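Local coordinates for protein putative drug/sodium antiporter (Escherichia coli, PDB 4Z3N) that probably acts as a MATE-family antiporter in the cell membrane, with a role in moving the genotoxin colibactin across it, at residues D106-I118 with S249-M261. Sequence-based numbering, arbitrary orientation.
Sequences DRAQRILSVGIII and SWKIYREFLSVGM
Phe256 is a knob of helix 250-284, its ring held in a hollow among Ile111, Val114, Gly115 and Ile118. With CG anti to the backbone N (chi1 -169°), the ring reaches across to the neighbouring helix, and its CE2 comes to 3.6 Å from Gly115 CA. Glycine suits the floor of this hollow, because the ring can settle directly against the main chain. Ile118 closes the hollow from one face, its CD1 lying 3.9 Å from the centroid of the Phe256 ring in a CH-pi contact, while Val114 CG1 approaches obliquely.

Val114 is the bump going the other way. CG1 turns toward Phe256 and the Tyr253 ring, CG2 toward Tyr253 and Ile252. CG2 lies over one face of the Tyr253 ring, 3.5 Å from Tyr253 CZ and offset toward the rim, and also meets Ile252 CG2 at 3.9 Å. Short and branched, valine fits here where the CA atoms of Val114 and Tyr253 are 6.7 Å apart. Ile118 CG1 and Ile117 CG2 stand at the edge of the ring, near its plane, while Val114 takes a face, so the tyrosine lies along helix 107-132.

Nearer the helix starts, Ile252 extends its CD1 to 4.2 Å from Ile111 CG1, and the same methyl lies over one face of the Arg107 guanidinium. Here the packing gives way to charge: Lys251 NZ approaches the edge of that guanidinium, a pairing of like charges that is probably unfavourable. Glu255, salt-bridged to Arg98 of helix 75-101, stands near Arg107 without touching it and may ease the repulsion.

The segment axes cross steeply, at -66° and 10.4 Å, around one knob, Phe256, joining two helices of the predicted transmembrane bundle and, by the usual MATE topology, probably its two six-helix lobes.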
ATOM      1  N   ASP A 106       5.343  27.241  -6.530  1.00 63.15           N
ATOM      2  CA  ASP A 106       4.661  28.107  -7.451  1.00 64.57           C
ATOM      3  C   ASP A 106       3.406  27.360  -7.870  1.00 61.42           C
ATOM      4  O   ASP A 106       2.283  27.677  -7.492  1.00 58.36           O
ATOM      5  CB  ASP A 106       5.632  28.424  -8.600  1.00 65.17           C
ATOM      6  CG  ASP A 106       5.024  29.266  -9.684  1.00 74.64           C
ATOM      7  OD1 ASP A 106       3.988  29.923  -9.423  1.00 78.87           O
ATOM      8  OD2 ASP A 106       5.607  29.277 -10.796  1.00 66.89           O
ATOM      9  N   ARG A 107       3.672  26.316  -8.652  1.00 58.98           N
ATOM     10  CA  ARG A 107       2.773  25.192  -8.813  1.00 63.17           C
ATOM     11  C   ARG A 107       2.617  24.456  -7.477  1.00 54.81           C
ATOM     12  O   ARG A 107       1.589  23.836  -7.223  1.00 48.49           O
ATOM     13  CB  ARG A 107       3.289  24.246  -9.905  1.00 56.59           C
ATOM     14  CG  ARG A 107       2.799  24.609 -11.302  1.00 70.88           C
ATOM     15  CD  ARG A 107       3.536  23.825 -12.373  1.00 72.09           C
ATOM     16  NE  ARG A 107       3.456  22.386 -12.159  1.00 68.15           N
ATOM     17  CZ  ARG A 107       2.608  21.580 -12.787  1.00 65.17           C
ATOM     18  NH1 ARG A 107       1.753  22.076 -13.678  1.00 70.20           N
ATOM     19  NH2 ARG A 107       2.620  20.279 -12.518  1.00 58.76           N
ATOM     20  N   ALA A 108       3.635  24.550  -6.625  1.00 50.66           N
ATOM     21  CA  ALA A 108       3.643  23.841  -5.348  1.00 51.35           C
ATOM     22  C   ALA A 108       2.464  24.211  -4.446  1.00 56.62           C
ATOM     23  O   ALA A 108       1.789  23.325  -3.918  1.00 62.98           O
ATOM     24  CB  ALA A 108       4.951  24.087  -4.620  1.00 52.58           C
ATOM     25  N   GLN A 109       2.210  25.501  -4.258  1.00 58.49           N
ATOM     26  CA  GLN A 109       1.079  25.904  -3.439  1.00 61.41           C
ATOM     27  C   GLN A 109      -0.234  25.600  -4.167  1.00 57.03           C
ATOM     28  O   GLN A 109      -1.240  25.274  -3.533  1.00 54.84           O
ATOM     29  CB  GLN A 109       1.156  27.385  -3.065  1.00 73.50           C
ATOM     30  CG  GLN A 109       0.549  27.674  -1.689  1.00 83.75           C
ATOM     31  CD  GLN A 109      -0.302  28.932  -1.662  1.00 94.07           C
ATOM     32  OE1 GLN A 109      -0.072  29.869  -2.433  1.00 97.30           O
ATOM     33  NE2 GLN A 109      -1.300  28.955  -0.773  1.00 91.86           N
ATOM     34  N   ARG A 110      -0.213  25.704  -5.494  1.00 51.88           N
ATOM     35  CA  ARG A 110      -1.321  25.238  -6.324  1.00 51.32           C
ATOM     36  C   ARG A 110      -1.678  23.782  -6.015  1.00 52.97           C
ATOM     37  O   ARG A 110      -2.853  23.420  -5.865  1.00 50.03           O
ATOM     38  CB  ARG A 110      -0.969  25.339  -7.811  1.00 53.61           C
ATOM     39  CG  ARG A 110      -1.054  26.699  -8.464  1.00 57.06           C
ATOM     40  CD  ARG A 110      -0.840  26.500  -9.969  1.00 70.43           C
ATOM     41  NE  ARG A 110      -0.634  27.742 -10.721  1.00 92.41           N
ATOM     42  CZ  ARG A 110      -0.063  27.805 -11.927  1.00 90.87           C
ATOM     43  NH1 ARG A 110       0.375  26.697 -12.520  1.00 78.79           N
ATOM     44  NH2 ARG A 110       0.077  28.978 -12.540  1.00 85.08           N
ATOM     45  N   ILE A 111      -0.638  22.952  -5.949  1.00 49.08           N
ATOM     46  CA  ILE A 111      -0.786  21.512  -5.900  1.00 47.69           C
ATOM     47  C   ILE A 111      -1.475  21.106  -4.614  1.00 49.18           C
ATOM     48  O   ILE A 111      -2.340  20.233  -4.628  1.00 45.58           O
ATOM     49  CB  ILE A 111       0.595  20.809  -6.047  1.00 43.67           C
ATOM     50  CG1 ILE A 111       0.965  20.709  -7.526  1.00 45.60           C
ATOM     51  CG2 ILE A 111       0.581  19.412  -5.455  1.00 39.99           C
ATOM     52  CD1 ILE A 111       2.447  20.454  -7.791  1.00 45.38           C
ATOM     53  N   LEU A 112      -1.103  21.748  -3.508  1.00 52.03           N
ATOM     54  CA  LEU A 112      -1.716  21.453  -2.217  1.00 47.89           C
ATOM     55  C   LEU A 112      -3.203  21.773  -2.334  1.00 52.23           C
ATOM     56  O   LEU A 112      -4.073  20.973  -1.960  1.00 48.78           O
ATOM     57  CB  LEU A 112      -1.055  22.257  -1.095  1.00 48.00           C
ATOM     58  CG  LEU A 112      -1.812  22.412   0.224  1.00 49.86           C
ATOM     59  CD1 LEU A 112      -2.220  21.073   0.769  1.00 49.38           C
ATOM     60  CD2 LEU A 112      -0.949  23.129   1.237  1.00 53.64           C
ATOM     61  N   SER A 113      -3.483  22.940  -2.902  1.00 50.04           N
ATOM     62  CA  SER A 113      -4.851  23.363  -3.137  1.00 44.50           C
ATOM     63  C   SER A 113      -5.639  22.301  -3.894  1.00 46.28           C
ATOM     64  O   SER A 113      -6.636  21.786  -3.385  1.00 49.10           O
ATOM     65  CB  SER A 113      -4.865  24.686  -3.890  1.00 41.01           C
ATOM     66  OG  SER A 113      -4.330  25.691  -3.062  1.00 55.39           O
ATOM     67  N   VAL A 114      -5.195  22.006  -5.115  1.00 46.51           N
ATOM     68  CA  VAL A 114      -5.791  20.971  -5.947  1.00 43.48           C
ATOM     69  C   VAL A 114      -5.784  19.614  -5.246  1.00 42.58           C
ATOM     70  O   VAL A 114      -6.703  18.814  -5.425  1.00 43.35           O
ATOM     71  CB  VAL A 114      -5.062  20.865  -7.298  1.00 45.91           C
ATOM     72  CG1 VAL A 114      -5.244  19.485  -7.918  1.00 43.14           C
ATOM     73  CG2 VAL A 114      -5.555  21.938  -8.239  1.00 48.15           C
ATOM     74  N   GLY A 115      -4.769  19.369  -4.425  1.00 39.83           N
ATOM     75  CA  GLY A 115      -4.721  18.166  -3.610  1.00 42.29           C
ATOM     76  C   GLY A 115      -5.875  18.086  -2.619  1.00 42.69           C
ATOM     77  O   GLY A 115      -6.546  17.068  -2.491  1.00 37.80           O
ATOM     78  N   ILE A 116      -6.113  19.187  -1.921  1.00 45.62           N
ATOM     79  CA  ILE A 116      -7.191  19.261  -0.948  1.00 46.70           C
ATOM     80  C   ILE A 116      -8.571  19.151  -1.609  1.00 46.96           C
ATOM     81  O   ILE A 116      -9.445  18.416  -1.116  1.00 44.67           O
ATOM     82  CB  ILE A 116      -7.077  20.565  -0.127  1.00 47.89           C
ATOM     83  CG1 ILE A 116      -5.918  20.437   0.863  1.00 46.73           C
ATOM     84  CG2 ILE A 116      -8.367  20.862   0.634  1.00 44.87           C
ATOM     85  CD1 ILE A 116      -5.498  21.740   1.488  1.00 49.96           C
ATOM     86  N   ILE A 117      -8.758  19.864  -2.721  1.00 43.14           N
ATOM     87  CA  ILE A 117     -10.037  19.877  -3.440  1.00 41.62           C
ATOM     88  C   ILE A 117     -10.405  18.490  -3.970  1.00 43.18           C
ATOM     89  O   ILE A 117     -11.563  18.062  -3.904  1.00 42.48           O
ATOM     90  CB  ILE A 117     -10.008  20.875  -4.622  1.00 48.01           C
ATOM     91  CG1 ILE A 117     -10.035  22.315  -4.103  1.00 46.68           C
ATOM     92  CG2 ILE A 117     -11.174  20.634  -5.586  1.00 42.34           C
ATOM     93  CD1 ILE A 117     -10.040  23.358  -5.191  1.00 40.19           C
ATOM     94  N   ILE A 118      -9.405  17.795  -4.496  1.00 42.71           N
ATOM     95  CA  ILE A 118      -9.590  16.446  -5.003  1.00 39.14           C
ATOM     96  C   ILE A 118     -10.005  15.511  -3.866  1.00 40.50           C
ATOM     97  O   ILE A 118     -10.902  14.677  -4.007  1.00 37.20           O
ATOM     98  CB  ILE A 118      -8.297  15.947  -5.696  1.00 39.66           C
ATOM     99  CG1 ILE A 118      -8.214  16.527  -7.114  1.00 39.07           C
ATOM    100  CG2 ILE A 118      -8.249  14.429  -5.752  1.00 35.82           C
ATOM    101  CD1 ILE A 118      -6.824  16.466  -7.738  1.00 42.63           C
ATOM    102  N   SER A 249      -7.514  25.564 -14.239  1.00 48.79           N
ATOM    103  CA  SER A 249      -6.774  24.773 -15.221  1.00 57.33           C
ATOM    104  C   SER A 249      -6.920  23.269 -15.019  1.00 57.43           C
ATOM    105  O   SER A 249      -6.366  22.717 -14.067  1.00 54.47           O
ATOM    106  CB  SER A 249      -5.292  25.127 -15.180  1.00 62.81           C
ATOM    107  OG  SER A 249      -4.526  24.099 -15.791  1.00 60.19           O
ATOM    108  N   TRP A 250      -7.629  22.607 -15.931  1.00 55.70           N
ATOM    109  CA  TRP A 250      -7.869  21.172 -15.807  1.00 55.02           C
ATOM    110  C   TRP A 250      -6.597  20.360 -16.058  1.00 55.53           C
ATOM    111  O   TRP A 250      -6.547  19.173 -15.724  1.00 56.30           O
ATOM    112  CB  TRP A 250      -8.986  20.724 -16.764  1.00 57.15           C
ATOM    113  CG  TRP A 250      -9.257  19.221 -16.792  1.00 61.15           C
ATOM    114  CD1 TRP A 250      -8.930  18.349 -17.800  1.00 65.71           C
ATOM    115  CD2 TRP A 250      -9.908  18.426 -15.779  1.00 59.90           C
ATOM    116  NE1 TRP A 250      -9.335  17.071 -17.479  1.00 60.48           N
ATOM    117  CE2 TRP A 250      -9.932  17.090 -16.250  1.00 62.96           C
ATOM    118  CE3 TRP A 250     -10.465  18.716 -14.530  1.00 62.76           C
ATOM    119  CZ2 TRP A 250     -10.497  16.045 -15.507  1.00 63.81           C
ATOM    120  CZ3 TRP A 250     -11.023  17.672 -13.793  1.00 67.36           C
ATOM    121  CH2 TRP A 250     -11.035  16.354 -14.287  1.00 64.75           C
ATOM    122  N   LYS A 251      -5.564  20.983 -16.622  1.00 53.50           N
ATOM    123  CA  LYS A 251      -4.336  20.240 -16.896  1.00 51.49           C
ATOM    124  C   LYS A 251      -3.781  19.692 -15.584  1.00 48.14           C
ATOM    125  O   LYS A 251      -3.315  18.550 -15.514  1.00 47.91           O
ATOM    126  CB  LYS A 251      -3.283  21.106 -17.608  1.00 48.15           C
ATOM    127  CG  LYS A 251      -2.509  22.070 -16.700  1.00 59.00           C
ATOM    128  CD  LYS A 251      -1.135  22.420 -17.274  1.00 70.04           C
ATOM    129  CE  LYS A 251      -0.677  23.833 -16.873  1.00 72.74           C
ATOM    130  NZ  LYS A 251      -0.439  23.971 -15.410  1.00 70.45           N
ATOM    131  N   ILE A 252      -3.855  20.504 -14.538  1.00 42.89           N
ATOM    132  CA  ILE A 252      -3.222  20.151 -13.278  1.00 45.52           C
ATOM    133  C   ILE A 252      -4.081  19.188 -12.436  1.00 45.88           C
ATOM    134  O   ILE A 252      -3.544  18.407 -11.658  1.00 42.92           O
ATOM    135  CB  ILE A 252      -2.891  21.409 -12.465  1.00 45.54           C
ATOM    136  CG1 ILE A 252      -1.900  21.066 -11.359  1.00 35.49           C
ATOM    137  CG2 ILE A 252      -4.170  22.059 -11.931  1.00 50.72           C
ATOM    138  CD1 ILE A 252      -1.482  22.246 -10.559  1.00 48.43           C
ATOM    139  N   TYR A 253      -5.402  19.257 -12.583  1.00 40.70           N
ATOM    140  CA  TYR A 253      -6.280  18.224 -12.049  1.00 42.08           C
ATOM    141  C   TYR A 253      -6.009  16.916 -12.771  1.00 43.96           C
ATOM    142  O   TYR A 253      -6.013  15.846 -12.163  1.00 45.70           O
ATOM    143  CB  TYR A 253      -7.760  18.616 -12.186  1.00 46.75           C
ATOM    144  CG  TYR A 253      -8.172  19.627 -11.147  1.00 49.97           C
ATOM    145  CD1 TYR A 253      -8.593  19.216  -9.890  1.00 48.28           C
ATOM    146  CD2 TYR A 253      -8.097  20.993 -11.402  1.00 48.75           C
ATOM    147  CE1 TYR A 253      -8.945  20.134  -8.919  1.00 50.44           C
ATOM    148  CE2 TYR A 253      -8.443  21.922 -10.438  1.00 47.93           C
ATOM    149  CZ  TYR A 253      -8.869  21.485  -9.196  1.00 52.06           C
ATOM    150  OH  TYR A 253      -9.225  22.394  -8.224  1.00 53.60           O
ATOM    151  N   ARG A 254      -5.761  17.012 -14.070  1.00 43.09           N
ATOM    152  CA  ARG A 254      -5.483  15.849 -14.894  1.00 46.80           C
ATOM    153  C   ARG A 254      -4.170  15.161 -14.485  1.00 44.87           C
ATOM    154  O   ARG A 254      -4.124  13.944 -14.314  1.00 40.84           O
ATOM    155  CB  ARG A 254      -5.446  16.270 -16.366  1.00 49.73           C
ATOM    156  CG  ARG A 254      -5.127  15.165 -17.361  1.00 50.29           C
ATOM    157  CD  ARG A 254      -5.514  15.637 -18.734  1.00 55.84           C
ATOM    158  NE  ARG A 254      -4.987  14.818 -19.817  1.00 64.41           N
ATOM    159  CZ  ARG A 254      -5.067  15.162 -21.101  1.00 71.59           C
ATOM    160  NH1 ARG A 254      -5.650  16.306 -21.441  1.00 67.72           N
ATOM    161  NH2 ARG A 254      -4.568  14.369 -22.049  1.00 70.85           N
ATOM    162  N   GLU A 255      -3.112  15.946 -14.324  1.00 40.14           N
ATOM    163  CA  GLU A 255      -1.824  15.399 -13.948  1.00 40.00           C
ATOM    164  C   GLU A 255      -1.893  14.704 -12.581  1.00 44.71           C
ATOM    165  O   GLU A 255      -1.314  13.629 -12.383  1.00 43.00           O
ATOM    166  CB  GLU A 255      -0.772  16.508 -13.935  1.00 47.19           C
ATOM    167  CG  GLU A 255       0.614  16.059 -13.494  1.00 52.80           C
ATOM    168  CD  GLU A 255       1.192  14.944 -14.369  1.00 56.24           C
ATOM    169  OE1 GLU A 255       1.639  15.258 -15.499  1.00 52.99           O
ATOM    170  OE2 GLU A 255       1.207  13.767 -13.920  1.00 44.15           O
ATOM    171  N   PHE A 256      -2.612  15.323 -11.649  1.00 39.69           N
ATOM    172  CA  PHE A 256      -2.768  14.803 -10.301  1.00 32.48           C
ATOM    173  C   PHE A 256      -3.669  13.560 -10.325  1.00 41.36           C
ATOM    174  O   PHE A 256      -3.399  12.562  -9.639  1.00 37.98           O
ATOM    175  CB  PHE A 256      -3.356  15.883  -9.391  1.00 31.36           C
ATOM    176  CG  PHE A 256      -3.331  15.546  -7.924  1.00 34.12           C
ATOM    177  CD1 PHE A 256      -4.012  14.438  -7.427  1.00 32.21           C
ATOM    178  CD2 PHE A 256      -2.651  16.361  -7.030  1.00 35.51           C
ATOM    179  CE1 PHE A 256      -3.988  14.126  -6.071  1.00 30.82           C
ATOM    180  CE2 PHE A 256      -2.622  16.062  -5.674  1.00 38.64           C
ATOM    181  CZ  PHE A 256      -3.290  14.934  -5.193  1.00 34.64           C
ATOM    182  N   LEU A 257      -4.742  13.626 -11.113  1.00 39.48           N
ATOM    183  CA  LEU A 257      -5.757  12.574 -11.127  1.00 37.15           C
ATOM    184  C   LEU A 257      -5.275  11.320 -11.830  1.00 38.60           C
ATOM    185  O   LEU A 257      -5.618  10.205 -11.430  1.00 37.08           O
ATOM    186  CB  LEU A 257      -7.044  13.070 -11.798  1.00 37.82           C
ATOM    187  CG  LEU A 257      -8.047  13.750 -10.857  1.00 38.09           C
ATOM    188  CD1 LEU A 257      -9.327  14.105 -11.584  1.00 41.95           C
ATOM    189  CD2 LEU A 257      -8.335  12.862  -9.669  1.00 32.28           C
ATOM    190  N   SER A 258      -4.482  11.499 -12.883  1.00 37.57           N
ATOM    191  CA  SER A 258      -4.001  10.363 -13.653  1.00 39.22           C
ATOM    192  C   SER A 258      -3.023   9.485 -12.827  1.00 37.20           C
ATOM    193  O   SER A 258      -3.182   8.269 -12.786  1.00 33.41           O
ATOM    194  CB  SER A 258      -3.357  10.853 -14.948  1.00 36.46           C
ATOM    195  OG  SER A 258      -2.270  11.709 -14.658  1.00 43.70           O
ATOM    196  N   VAL A 259      -2.041  10.099 -12.166  1.00 32.23           N
ATOM    197  CA  VAL A 259      -1.138   9.385 -11.256  1.00 32.66           C
ATOM    198  C   VAL A 259      -1.918   8.790 -10.083  1.00 34.55           C
ATOM    199  O   VAL A 259      -1.775   7.603  -9.754  1.00 30.27           O
ATOM    200  CB  VAL A 259       0.011  10.320 -10.704  1.00 27.15           C
ATOM    201  CG1 VAL A 259       0.702   9.718  -9.473  1.00 22.18           C
ATOM    202  CG2 VAL A 259       1.034  10.583 -11.782  1.00 27.00           C
ATOM    203  N   GLY A 260      -2.759   9.618  -9.470  1.00 32.65           N
ATOM    204  CA  GLY A 260      -3.485   9.233  -8.279  1.00 30.73           C
ATOM    205  C   GLY A 260      -4.486   8.125  -8.510  1.00 33.12           C
ATOM    206  O   GLY A 260      -4.640   7.206  -7.692  1.00 36.51           O
ATOM    207  N   MET A 261      -5.191   8.203  -9.626  1.00 32.87           N
ATOM    208  CA  MET A 261      -6.177   7.185  -9.909  1.00 32.87           C
ATOM    209  C   MET A 261      -5.549   5.929 -10.486  1.00 34.29           C
ATOM    210  O   MET A 261      -6.112   4.843 -10.367  1.00 36.82           O
ATOM    211  CB  MET A 261      -7.245   7.731 -10.834  1.00 37.41           C
ATOM    212  CG  MET A 261      -8.417   8.268 -10.052  1.00 38.62           C
ATOM    213  SD  MET A 261      -9.632   8.966 -11.166  1.00 59.66           S
ATOM    214  CE  MET A 261     -10.763   9.684  -9.976  1.00 61.29           C
TER